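Local coordinates for D-aminoacid aminotransferase-like PLP-dependent enzyme (Haemophilus somnus, PDB 3CEB), which is probably a pyridoxal-phosphate-dependent lyase of the class IV aminotransferase family, putatively acting on 4-amino-4-deoxychorismate, at residues G62-C66 with Q78-Y82; V86-F90 with E184-I188. Numbering follows the deposited sequence.

In the fold
Strand 63-70 runs out, turns, and comes back as strand 75-82. Contact 1 (62-66 with 78-82) pairs the start of the first strand with the end of the second and so closes the open end of this hairpin, with 11 residues between its segments. Past this strand the chain runs on, and within a few residues V86-F90 opens contact 2. That contact is long-range: 93 residues, including strands 122-127 and 138-143 and helix 158-165, pass before E184-I188 returns to meet the linker. The contacts follow in series, neither enclosing the other, with centres about 22 Å apart. Contact 1 belongs to the N-terminal antiparallel sheet; contact 2 joins the linker to the edge strand of a C-terminal sheet.

Contact 1 of 2, residues G62-C66 with Q78-Y82; sequences GLIRC and QCFPY
This is the open end of a beta hairpin, where the first residues of strand 63-70 pair with the last of strand 75-82 at the edge of an antiparallel sheet. The paired residues are in extended beta conformation; the short strand axes come within 4.4 Å, with 146° between their N-to-C directions. R65 and F80 form a hydrogen-bonded pair (CA-CA 5.2 Å): R65 N gives to F80 O and F80 N to R65 O, both at 2.9 Å. On either side lie the non-hydrogen-bonded pairs I64 with P81 (CA-CA 4.7 Å) and C66 with C79 (CA-CA 4.5 Å). Proline fits there, its missing N-H unneeded. Beyond it Y82 N reaches L63 O at 3.2 Å, and water 1 bridges L63 N (3.0 Å) and Y82 O (2.7 Å).

L63, R65, F80 and Y82 share one face. R65 (chi1 t, chi2 t, chi3 p) folds over F80 (chi1 m), its guanidinium flat on the ring in a cation-pi stack, centres 4.3 Å apart and planes at 9°; water 2 links R65 NE (2.9 Å) to P81 O (2.6 Å). L63 CD1 meets the edge of the Y82 ring, 4.0 Å from Y82 CD2. On the other face C66 SG is 4.1 Å from C79 SG. Across strand 63-70, I64 and C66 bond through their backbones to I13 and I11 of strand 7-14, while R65 and Y82 touch M191.

Contact 2 of 2, residues V86-F90 with E184-I188; sequences VYRTF and EIRLI. With GOL (glycerol), chain G.
F90, L187 and I185 give up the most surface here. Residues 86-90, in the irregular linker between hairpin strand 75-82 and strand 90-94, pack against edge strand 185-188 of the mixed sheet; this is probably the connection between the two domains of a class IV aminotransferase fold. The touching parts run 123° apart in direction, and the nearest CA atoms, of R88 and R186, are 6.3 Å apart. Y87 and F90, both m at chi1, point toward the strand, and I185 and L187 toward the linker, while R88 and R186 point away. I185 CG2 sits over the face of the F90 ring, 3.9 Å from its centroid and 3.6 Å from F90 CD1. L187, with chi1 and chi2 both p, places CD2 over the Y87 ring, 3.8 Å from the centroid and 3.6 Å from Y87 CG. Both are CH-pi contacts. Strand 138-143 pairs with 185-188 and adds L139 against F90.

A glycerol, probably from the crystallisation liquor, bridges the backbones: Y87 N to its O2 (2.8 Å), its O3 to Y87 O (2.8 Å), and L187 N to O3 (3.1 Å). Direct contact between the segments is therefore apolar and aromatic, whereas the polar link between their backbones runs through the glycerol.

Contact 1 of 2, residues G62-C66 with Q78-Y82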
loop_
_atom_site.group_PDB
_atom_site.type_symbol
_atom_site.label_atom_id
_atom_site.label_comp_id
_atom_site.label_asym_id
_atom_site.label_seq_id
_atom_site.Cartn_x
_atom_site.Cartn_y
_atom_site.Cartn_z
ATOM N N GLY A 62 -15.537 13.620 5.014
ATOM C CA GLY A 62 -14.282 13.851 4.322
ATOM C C GLY A 62 -13.197 12.835 4.603
ATOM O O GLY A 62 -13.126 12.235 5.652
ATOM N N LEU A 63 -12.375 12.631 3.594
ATOM C CA LEU A 63 -11.256 11.724 3.634
ATOM C C LEU A 63 -9.991 12.546 3.454
ATOM O O LEU A 63 -9.968 13.464 2.673
ATOM C CB LEU A 63 -11.365 10.722 2.477
ATOM C CG LEU A 63 -12.584 9.803 2.484
ATOM C CD1 LEU A 63 -12.672 9.047 1.199
ATOM C CD2 LEU A 63 -12.517 8.859 3.676
ATOM N N ILE A 64 -8.939 12.199 4.172
ATOM C CA ILE A 64 -7.684 12.922 4.087
ATOM C C ILE A 64 -6.568 11.920 3.897
ATOM O O ILE A 64 -6.563 10.862 4.519
ATOM C CB ILE A 64 -7.407 13.781 5.374
ATOM C CG1 ILE A 64 -8.568 14.784 5.626
ATOM C CG2 ILE A 64 -6.092 14.534 5.240
ATOM C CD1 ILE A 64 -8.414 15.652 6.960
ATOM N N ARG A 65 -5.631 12.256 3.029
ATOM C CA ARG A 65 -4.483 11.424 2.792
ATOM C C ARG A 65 -3.282 12.095 3.427
ATOM O O ARG A 65 -2.951 13.228 3.125
ATOM C CB ARG A 65 -4.262 11.277 1.307
ATOM C CG ARG A 65 -2.971 10.566 0.922
ATOM C CD ARG A 65 -2.997 10.098 -0.535
ATOM N NE ARG A 65 -3.061 11.230 -1.434
ATOM C CZ ARG A 65 -1.983 11.893 -1.836
ATOM N NH1 ARG A 65 -0.798 11.468 -1.448
ATOM N NH2 ARG A 65 -2.070 12.959 -2.643
ATOM N N CYS A 66 -2.678 11.406 4.378
ATOM C CA CYS A 66 -1.465 11.901 5.028
ATOM C C CYS A 66 -0.293 11.054 4.616
ATOM O O CYS A 66 -0.305 9.840 4.776
ATOM C CB CYS A 66 -1.548 11.826 6.549
ATOM S SG CYS A 66 -2.840 12.802 7.290
ATOM N N GLN A 78 2.772 15.595 4.988
ATOM C CA GLN A 78 2.015 16.302 3.969
ATOM C C GLN A 78 0.580 15.784 3.931
ATOM O O GLN A 78 0.353 14.590 3.927
ATOM C CB GLN A 78 2.608 16.037 2.618
ATOM C CG GLN A 78 3.800 16.873 2.288
ATOM C CD GLN A 78 4.299 16.555 0.913
ATOM O OE1 GLN A 78 4.854 15.483 0.689
ATOM N NE2 GLN A 78 4.082 17.462 -0.018
ATOM N N CYS A 79 -0.392 16.681 3.870
ATOM C CA CYS A 79 -1.769 16.230 3.903
ATOM C C CYS A 79 -2.505 16.742 2.741
ATOM O O CYS A 79 -2.353 17.888 2.411
ATOM C CB CYS A 79 -2.429 16.765 5.158
ATOM S SG CYS A 79 -1.373 16.578 6.613
ATOM N N PHE A 80 -3.293 15.892 2.116
ATOM C CA PHE A 80 -4.114 16.320 0.961
ATOM C C PHE A 80 -5.555 15.864 1.132
ATOM O O PHE A 80 -5.807 14.832 1.743
ATOM C CB PHE A 80 -3.632 15.679 -0.344
ATOM C CG PHE A 80 -2.178 15.786 -0.583
ATOM C CD1 PHE A 80 -1.305 14.932 0.046
ATOM C CD2 PHE A 80 -1.681 16.724 -1.474
ATOM C CE1 PHE A 80 0.046 15.023 -0.176
ATOM C CE2 PHE A 80 -0.328 16.823 -1.711
ATOM C CZ PHE A 80 0.537 15.984 -1.071
ATOM N N PRO A 81 -6.504 16.617 0.567
ATOM C CA PRO A 81 -7.817 15.991 0.548
ATOM C C PRO A 81 -7.794 14.804 -0.421
ATOM O O PRO A 81 -6.922 14.710 -1.304
ATOM C CB PRO A 81 -8.736 17.097 0.022
ATOM C CG PRO A 81 -7.840 18.078 -0.689
ATOM C CD PRO A 81 -6.505 17.960 -0.056
ATOM N N TYR A 82 -8.750 13.903 -0.231
ATOM C CA TYR A 82 -8.852 12.695 -1.037
ATOM C C TYR A 82 -10.298 12.413 -1.418
ATOM O O TYR A 82 -11.196 12.587 -0.601
ATOM C CB TYR A 82 -8.235 11.496 -0.295
ATOM C CG TYR A 82 -8.286 10.208 -1.102
ATOM C CD1 TYR A 82 -7.325 9.920 -2.070
ATOM C CD2 TYR A 82 -9.296 9.286 -0.898
ATOM C CE1 TYR A 82 -7.393 8.742 -2.823
ATOM C CE2 TYR A 82 -9.369 8.119 -1.629
ATOM C CZ TYR A 82 -8.432 7.842 -2.592
ATOM O OH TYR A 82 -8.555 6.671 -3.313
HETATM O O HOH W 1 -13.156 13.681 0.839
HETATM O O HOH W 2 -5.261 12.986 -2.293
#

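Contact 2 of 2, residues V86-F90 with E184-I188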
loop_
_atom_site.group_PDB
_atom_site.type_symbol
_atom_site.label_atom_id
_atom_site.label_comp_id
_atom_site.label_asym_id
_atom_site.label_seq_id
_atom_site.Cartn_x
_atom_site.Cartn_y
_atom_site.Cartn_z
ATOM N N VAL A 86 -12.456 4.573 -8.027
ATOM C CA VAL A 86 -12.951 3.277 -8.447
ATOM C C VAL A 86 -11.909 2.601 -9.350
ATOM O O VAL A 86 -11.529 3.124 -10.413
ATOM C CB VAL A 86 -14.338 3.416 -9.222
ATOM C CG1 VAL A 86 -15.331 4.249 -8.419
ATOM C CG2 VAL A 86 -14.152 4.055 -10.667
ATOM N N TYR A 87 -11.439 1.438 -8.933
ATOM C CA TYR A 87 -10.551 0.684 -9.794
ATOM C C TYR A 87 -11.180 -0.648 -10.116
ATOM O O TYR A 87 -11.261 -1.488 -9.234
ATOM C CB TYR A 87 -9.193 0.448 -9.145
ATOM C CG TYR A 87 -8.485 1.718 -8.734
ATOM C CD1 TYR A 87 -8.694 2.277 -7.496
ATOM C CD2 TYR A 87 -7.603 2.360 -9.587
ATOM C CE1 TYR A 87 -8.040 3.454 -7.111
ATOM C CE2 TYR A 87 -6.946 3.540 -9.208
ATOM C CZ TYR A 87 -7.162 4.081 -7.974
ATOM O OH TYR A 87 -6.498 5.235 -7.579
ATOM N N ARG A 88 -11.550 -0.860 -11.380
ATOM C CA ARG A 88 -12.239 -2.087 -11.792
ATOM C C ARG A 88 -11.555 -2.999 -12.819
ATOM O O ARG A 88 -11.881 -4.171 -12.908
ATOM C CB ARG A 88 -13.613 -1.711 -12.335
ATOM C CG ARG A 88 -14.601 -1.493 -11.227
ATOM C CD ARG A 88 -15.642 -0.568 -11.663
ATOM N NE ARG A 88 -16.723 -0.476 -10.686
ATOM C CZ ARG A 88 -17.594 0.530 -10.682
ATOM N NH1 ARG A 88 -17.445 1.512 -11.564
ATOM N NH2 ARG A 88 -18.581 0.585 -9.796
ATOM N N THR A 89 -10.659 -2.451 -13.628
ATOM C CA THR A 89 -10.018 -3.215 -14.691
ATOM C C THR A 89 -8.551 -3.075 -14.486
ATOM O O THR A 89 -8.085 -2.027 -14.031
ATOM C CB THR A 89 -10.407 -2.734 -16.091
ATOM O OG1 THR A 89 -10.133 -1.341 -16.195
ATOM C CG2 THR A 89 -11.862 -2.957 -16.357
ATOM N N PHE A 90 -7.836 -4.166 -14.772
ATOM C CA PHE A 90 -6.394 -4.305 -14.484
ATOM C C PHE A 90 -5.606 -4.948 -15.610
ATOM O O PHE A 90 -5.873 -6.056 -15.989
ATOM C CB PHE A 90 -6.213 -5.138 -13.210
ATOM C CG PHE A 90 -6.828 -4.510 -11.987
ATOM C CD1 PHE A 90 -8.153 -4.653 -11.717
ATOM C CD2 PHE A 90 -6.069 -3.768 -11.122
ATOM C CE1 PHE A 90 -8.704 -4.063 -10.616
ATOM C CE2 PHE A 90 -6.617 -3.199 -10.028
ATOM C CZ PHE A 90 -7.929 -3.338 -9.775
ATOM N N GLU A 184 -13.526 -11.718 -10.069
ATOM C CA GLU A 184 -13.485 -10.280 -9.912
ATOM C C GLU A 184 -12.170 -9.905 -9.281
ATOM O O GLU A 184 -11.653 -10.675 -8.486
ATOM C CB GLU A 184 -14.620 -9.841 -8.993
ATOM C CG GLU A 184 -14.749 -8.336 -8.851
ATOM C CD GLU A 184 -15.857 -7.885 -7.898
ATOM O OE1 GLU A 184 -16.732 -8.675 -7.528
ATOM O OE2 GLU A 184 -15.850 -6.700 -7.513
ATOM N N ILE A 185 -11.646 -8.737 -9.649
ATOM C CA ILE A 185 -10.370 -8.224 -9.162
ATOM C C ILE A 185 -10.555 -6.851 -8.554
ATOM O O ILE A 185 -11.283 -6.021 -9.096
ATOM C CB ILE A 185 -9.330 -8.012 -10.317
ATOM C CG1 ILE A 185 -9.251 -9.246 -11.235
ATOM C CG2 ILE A 185 -7.941 -7.623 -9.741
ATOM C CD1 ILE A 185 -8.192 -9.153 -12.289
ATOM N N ARG A 186 -9.896 -6.589 -7.436
ATOM C CA ARG A 186 -9.939 -5.256 -6.858
ATOM C C ARG A 186 -8.635 -4.882 -6.225
ATOM O O ARG A 186 -7.794 -5.744 -5.953
ATOM C CB ARG A 186 -11.024 -5.124 -5.800
ATOM C CG ARG A 186 -12.394 -4.989 -6.373
ATOM C CD ARG A 186 -13.340 -4.568 -5.284
ATOM N NE ARG A 186 -14.666 -5.162 -5.453
ATOM C CZ ARG A 186 -15.660 -5.045 -4.567
ATOM N NH1 ARG A 186 -15.459 -4.334 -3.454
ATOM N NH2 ARG A 186 -16.846 -5.638 -4.793
ATOM N N LEU A 187 -8.440 -3.595 -6.017
ATOM C CA LEU A 187 -7.309 -3.140 -5.284
ATOM C C LEU A 187 -7.534 -2.814 -3.824
ATOM O O LEU A 187 -8.575 -2.423 -3.434
ATOM C CB LEU A 187 -6.541 -2.076 -6.049
ATOM C CG LEU A 187 -6.875 -0.604 -6.089
ATOM C CD1 LEU A 187 -6.833 0.031 -4.782
ATOM C CD2 LEU A 187 -5.898 -0.001 -6.953
ATOM N N ILE A 188 -6.540 -3.034 -3.013
ATOM C CA ILE A 188 -6.603 -2.582 -1.617
ATOM C C ILE A 188 -5.321 -1.798 -1.262
ATOM O O ILE A 188 -4.215 -2.136 -1.698
ATOM C CB ILE A 188 -6.757 -3.746 -0.594
ATOM C CG1 ILE A 188 -5.639 -4.765 -0.778
ATOM C CG2 ILE A 188 -8.117 -4.408 -0.639
ATOM C CD1 ILE A 188 -5.607 -5.791 0.396
HETATM C C1 GOL G . -12.249 1.293 -4.652
HETATM O O1 GOL G . -11.981 1.060 -3.295
HETATM C C2 GOL G . -12.453 -0.012 -5.434
HETATM O O2 GOL G . -12.824 0.412 -6.747
HETATM C C3 GOL G . -11.185 -0.918 -5.337
HETATM O O3 GOL G . -10.838 -1.668 -6.510
#